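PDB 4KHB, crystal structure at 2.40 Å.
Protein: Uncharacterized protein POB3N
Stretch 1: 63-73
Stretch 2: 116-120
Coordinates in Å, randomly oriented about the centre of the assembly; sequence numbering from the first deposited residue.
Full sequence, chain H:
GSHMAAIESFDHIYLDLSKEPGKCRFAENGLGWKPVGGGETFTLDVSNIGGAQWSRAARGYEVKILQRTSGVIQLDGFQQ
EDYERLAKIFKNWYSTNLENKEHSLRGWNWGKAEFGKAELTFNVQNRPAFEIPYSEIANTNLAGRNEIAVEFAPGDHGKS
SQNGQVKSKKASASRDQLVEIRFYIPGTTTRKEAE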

ATOM      1  N   VAL H  63      13.168  -2.855   0.196  1.00 10.02           N
ATOM      2  CA  VAL H  63      13.816  -2.286   1.368  1.00  9.30           C
ATOM      3  C   VAL H  63      13.184  -0.925   1.612  1.00 12.50           C
ATOM      4  O   VAL H  63      13.291  -0.026   0.777  1.00 10.66           O
ATOM      5  CB  VAL H  63      15.332  -2.114   1.168  1.00  8.08           C
ATOM      6  CG1 VAL H  63      15.939  -1.356   2.339  1.00 11.80           C
ATOM      7  CG2 VAL H  63      16.003  -3.464   1.010  1.00 10.24           C
ATOM      8  N   LYS H  64      12.508  -0.781   2.747  1.00 13.01           N
ATOM      9  CA  LYS H  64      11.915   0.496   3.117  1.00 11.27           C
ATOM     10  C   LYS H  64      12.817   1.177   4.130  1.00  9.77           C
ATOM     11  O   LYS H  64      13.043   0.647   5.220  1.00 11.77           O
ATOM     12  CB  LYS H  64      10.513   0.294   3.700  1.00 14.02           C
ATOM     13  CG  LYS H  64       9.757   1.580   3.991  1.00 18.86           C
ATOM     14  CD  LYS H  64       8.619   1.331   4.970  1.00 17.02           C
ATOM     15  CE  LYS H  64       7.499   0.541   4.315  1.00 24.30           C
ATOM     16  NZ  LYS H  64       6.158   0.934   4.830  1.00 27.81           N
ATOM     17  N   ILE H  65      13.329   2.353   3.778  1.00 11.19           N
ATOM     18  CA  ILE H  65      14.235   3.066   4.671  1.00 15.72           C
ATOM     19  C   ILE H  65      13.518   4.178   5.420  1.00 11.84           C
ATOM     20  O   ILE H  65      12.879   5.049   4.818  1.00 12.84           O
ATOM     21  CB  ILE H  65      15.457   3.640   3.920  1.00 17.90           C
ATOM     22  CG1 ILE H  65      16.298   2.506   3.328  1.00 13.79           C
ATOM     23  CG2 ILE H  65      16.327   4.457   4.860  1.00 11.25           C
ATOM     24  CD1 ILE H  65      17.411   2.972   2.404  1.00 15.25           C
ATOM     25  N   LEU H  66      13.632   4.128   6.744  1.00 12.59           N
ATOM     26  CA  LEU H  66      13.025   5.111   7.624  1.00 12.88           C
ATOM     27  C   LEU H  66      14.072   6.145   8.016  1.00 15.33           C
ATOM     28  O   LEU H  66      15.093   5.809   8.623  1.00 14.93           O
ATOM     29  CB  LEU H  66      12.463   4.407   8.862  1.00 18.83           C
ATOM     30  CG  LEU H  66      11.622   3.169   8.534  1.00 21.92           C
ATOM     31  CD1 LEU H  66      11.404   2.287   9.753  1.00 21.14           C
ATOM     32  CD2 LEU H  66      10.294   3.584   7.930  1.00 21.64           C
ATOM     33  N   GLN H  67      13.818   7.400   7.659  1.00 12.02           N
ATOM     34  CA  GLN H  67      14.730   8.500   7.963  1.00 19.25           C
ATOM     35  C   GLN H  67      14.666   8.884   9.444  1.00 19.82           C
ATOM     36  O   GLN H  67      13.674   8.592  10.117  1.00 20.80           O
ATOM     37  CB  GLN H  67      14.414   9.709   7.072  1.00 14.83           C
ATOM     38  CG  GLN H  67      14.749   9.510   5.589  1.00 19.65           C
ATOM     39  CD  GLN H  67      14.225  10.634   4.711  1.00 25.17           C
ATOM     40  OE1 GLN H  67      13.734  11.647   5.207  1.00 37.11           O
ATOM     41  NE2 GLN H  67      14.315  10.452   3.399  1.00 25.22           N
ATOM     42  N   ARG H  68      15.723   9.517   9.951  1.00 21.09           N
ATOM     43  CA  ARG H  68      15.716  10.033  11.320  1.00 17.75           C
ATOM     44  C   ARG H  68      14.716  11.175  11.387  1.00 13.47           C
ATOM     45  O   ARG H  68      13.981  11.318  12.362  1.00 16.48           O
ATOM     46  CB  ARG H  68      17.098  10.546  11.727  1.00 17.03           C
ATOM     47  CG  ARG H  68      18.217   9.517  11.717  1.00 20.59           C
ATOM     48  CD  ARG H  68      19.026   9.608  12.999  1.00 24.84           C
ATOM     49  NE  ARG H  68      20.085   8.606  13.071  1.00 39.25           N
ATOM     50  CZ  ARG H  68      20.173   7.678  14.017  1.00 49.98           C
ATOM     51  NH1 ARG H  68      19.258   7.619  14.975  1.00 51.53           N
ATOM     52  NH2 ARG H  68      21.173   6.808  14.005  1.00 34.69           N
ATOM     53  N   THR H  69      14.710  11.995  10.341  1.00 10.84           N
ATOM     54  CA  THR H  69      13.629  12.948  10.110  1.00 17.32           C
ATOM     55  C   THR H  69      12.444  12.156   9.571  1.00 23.09           C
ATOM     56  O   THR H  69      12.584  10.976   9.253  1.00 24.74           O
ATOM     57  CB  THR H  69      14.042  14.035   9.094  1.00 13.40           C
ATOM     58  OG1 THR H  69      14.315  13.436   7.820  1.00 19.43           O
ATOM     59  CG2 THR H  69      15.289  14.766   9.576  1.00 14.41           C
ATOM     60  N   SER H  70      11.279  12.781   9.450  1.00 22.13           N
ATOM     61  CA  SER H  70      10.099  12.024   9.035  1.00 20.39           C
ATOM     62  C   SER H  70      10.120  11.778   7.527  1.00 14.94           C
ATOM     63  O   SER H  70      10.114  12.727   6.737  1.00 23.54           O
ATOM     64  CB  SER H  70       8.814  12.744   9.449  1.00 19.08           C
ATOM     65  OG  SER H  70       7.679  11.924   9.230  1.00 18.38           O
ATOM     66  N   GLY H  71      10.151  10.506   7.132  1.00 13.75           N
ATOM     67  CA  GLY H  71      10.141  10.155   5.720  1.00 18.48           C
ATOM     68  C   GLY H  71      10.444   8.693   5.435  1.00 19.73           C
ATOM     69  O   GLY H  71      11.115   8.025   6.226  1.00 20.26           O
ATOM     70  N   VAL H  72       9.952   8.198   4.300  1.00 16.97           N
ATOM     71  CA  VAL H  72      10.242   6.832   3.864  1.00 21.45           C
ATOM     72  C   VAL H  72      10.847   6.773   2.459  1.00 17.47           C
ATOM     73  O   VAL H  72      10.401   7.475   1.548  1.00 17.27           O
ATOM     74  CB  VAL H  72       8.992   5.913   3.934  1.00 22.05           C
ATOM     75  CG1 VAL H  72       8.631   5.608   5.373  1.00 30.70           C
ATOM     76  CG2 VAL H  72       7.815   6.550   3.214  1.00 19.79           C
ATOM     77  N   ILE H  73      11.870   5.937   2.298  1.00 16.84           N
ATOM     78  CA  ILE H  73      12.466   5.693   0.988  1.00 15.49           C
ATOM     79  C   ILE H  73      12.188   4.243   0.612  1.00 12.31           C
ATOM     80  O   ILE H  73      12.587   3.320   1.328  1.00  9.55           O
ATOM     81  CB  ILE H  73      13.987   5.941   1.000  1.00 16.08           C
ATOM     82  CG1 ILE H  73      14.283   7.379   1.431  1.00 22.98           C
ATOM     83  CG2 ILE H  73      14.583   5.680  -0.381  1.00 14.22           C
ATOM     84  CD1 ILE H  73      13.690   8.428   0.502  1.00 18.79           C
TER
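Stretch 2 116-120: GKAEL

The anchor of this contact is a salt bridge: Lys 64 NZ donates to Glu 119 OE1 at 2.9 Å, with a weak second bond from Lys 64 NZ to Glu 119 OE2 at 3.3 Å. Glu 119 points its CA-to-CB bond sideways, yet with chi1 m and chi2 t its carboxylate comes nearer to stretch 1 and meets the ammonium.

Two further hydrogen bonds fasten the hairpin's turn, each joining a side chain to a backbone carbonyl. Lys 117, all four chi angles t, extends fully so that NZ reaches Arg 68 O at 2.7 Å; in return, Ser 70 OG donates to Lys 117 O at 2.6 Å. No backbone-to-backbone hydrogen bond joins the stretches, so stretch 2 does not extend the sheet here. Its backbone is irregular through Lys 117 (phi/psi -72/-42) and Ala 118 (-126/-13), becoming extended at Glu 119. From Lys 117 to Glu 119 it runs in broadly the same direction as Ser 70 to Val 72.

Between these polar ties the chains come close, Ser 70 CA and Ala 118 CA lying 4.9 Å apart. Ala 118 directs its methyl toward stretch 1, CB sitting 3.4 Å from Gly 71 N and 4.2 Å from Val 72 CG1. That same Val 72 CG1 lies 3.7 Å from Glu 119 CD, packing against the salt-bridged carboxylate. The rule is compact: a small residue at the close approach, long charged side chains spanning the wider gaps.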

ATOM      1  N   GLY H 116       2.018   6.743  12.851  1.00 13.71           N
ATOM      2  CA  GLY H 116       3.406   6.647  13.253  1.00  9.59           C
ATOM      3  C   GLY H 116       4.193   7.907  12.958  1.00 10.66           C
ATOM      4  O   GLY H 116       3.624   8.986  12.795  1.00 17.18           O
ATOM      5  N   LYS H 117       5.510   7.757  12.891  1.00 11.84           N
ATOM      6  CA  LYS H 117       6.428   8.867  12.679  1.00 11.63           C
ATOM      7  C   LYS H 117       6.383   9.418  11.254  1.00 15.80           C
ATOM      8  O   LYS H 117       6.407  10.635  11.048  1.00 15.20           O
ATOM      9  CB  LYS H 117       7.843   8.406  13.031  1.00 13.75           C
ATOM     10  CG  LYS H 117       8.930   9.443  12.838  1.00 17.17           C
ATOM     11  CD  LYS H 117      10.249   8.885  13.347  1.00 26.34           C
ATOM     12  CE  LYS H 117      11.381   9.871  13.175  1.00 20.78           C
ATOM     13  NZ  LYS H 117      12.668   9.332  13.699  1.00 18.98           N
ATOM     14  N   ALA H 118       6.314   8.523  10.273  1.00 10.68           N
ATOM     15  CA  ALA H 118       6.351   8.931   8.871  1.00 15.35           C
ATOM     16  C   ALA H 118       5.176   8.401   8.056  1.00 10.18           C
ATOM     17  O   ALA H 118       4.952   8.846   6.931  1.00  8.97           O
ATOM     18  CB  ALA H 118       7.667   8.505   8.230  1.00 11.16           C
ATOM     19  N   GLU H 119       4.430   7.453   8.616  1.00  9.56           N
ATOM     20  CA  GLU H 119       3.365   6.795   7.862  1.00 10.37           C
ATOM     21  C   GLU H 119       2.106   6.553   8.682  1.00  9.10           C
ATOM     22  O   GLU H 119       2.168   6.337   9.896  1.00  7.64           O
ATOM     23  CB  GLU H 119       3.846   5.447   7.306  1.00 12.08           C
ATOM     24  CG  GLU H 119       4.901   5.540   6.214  1.00 16.48           C
ATOM     25  CD  GLU H 119       5.252   4.187   5.623  1.00 18.26           C
ATOM     26  OE1 GLU H 119       5.685   3.295   6.383  1.00 18.85           O
ATOM     27  OE2 GLU H 119       5.088   4.013   4.397  1.00 20.09           O
ATOM     28  N   LEU H 120       0.965   6.575   8.001  1.00 11.07           N
ATOM     29  CA  LEU H 120      -0.270   6.063   8.571  1.00 11.48           C
ATOM     30  C   LEU H 120      -0.382   4.592   8.194  1.00 12.14           C
ATOM     31  O   LEU H 120      -0.473   4.251   7.010  1.00 10.93           O
ATOM     32  CB  LEU H 120      -1.475   6.848   8.042  1.00 10.82           C
ATOM     33  CG  LEU H 120      -2.855   6.321   8.436  1.00 12.79           C
ATOM     34  CD1 LEU H 120      -2.949   6.170   9.940  1.00 13.81           C
ATOM     35  CD2 LEU H 120      -3.960   7.241   7.938  1.00 12.61           C
TER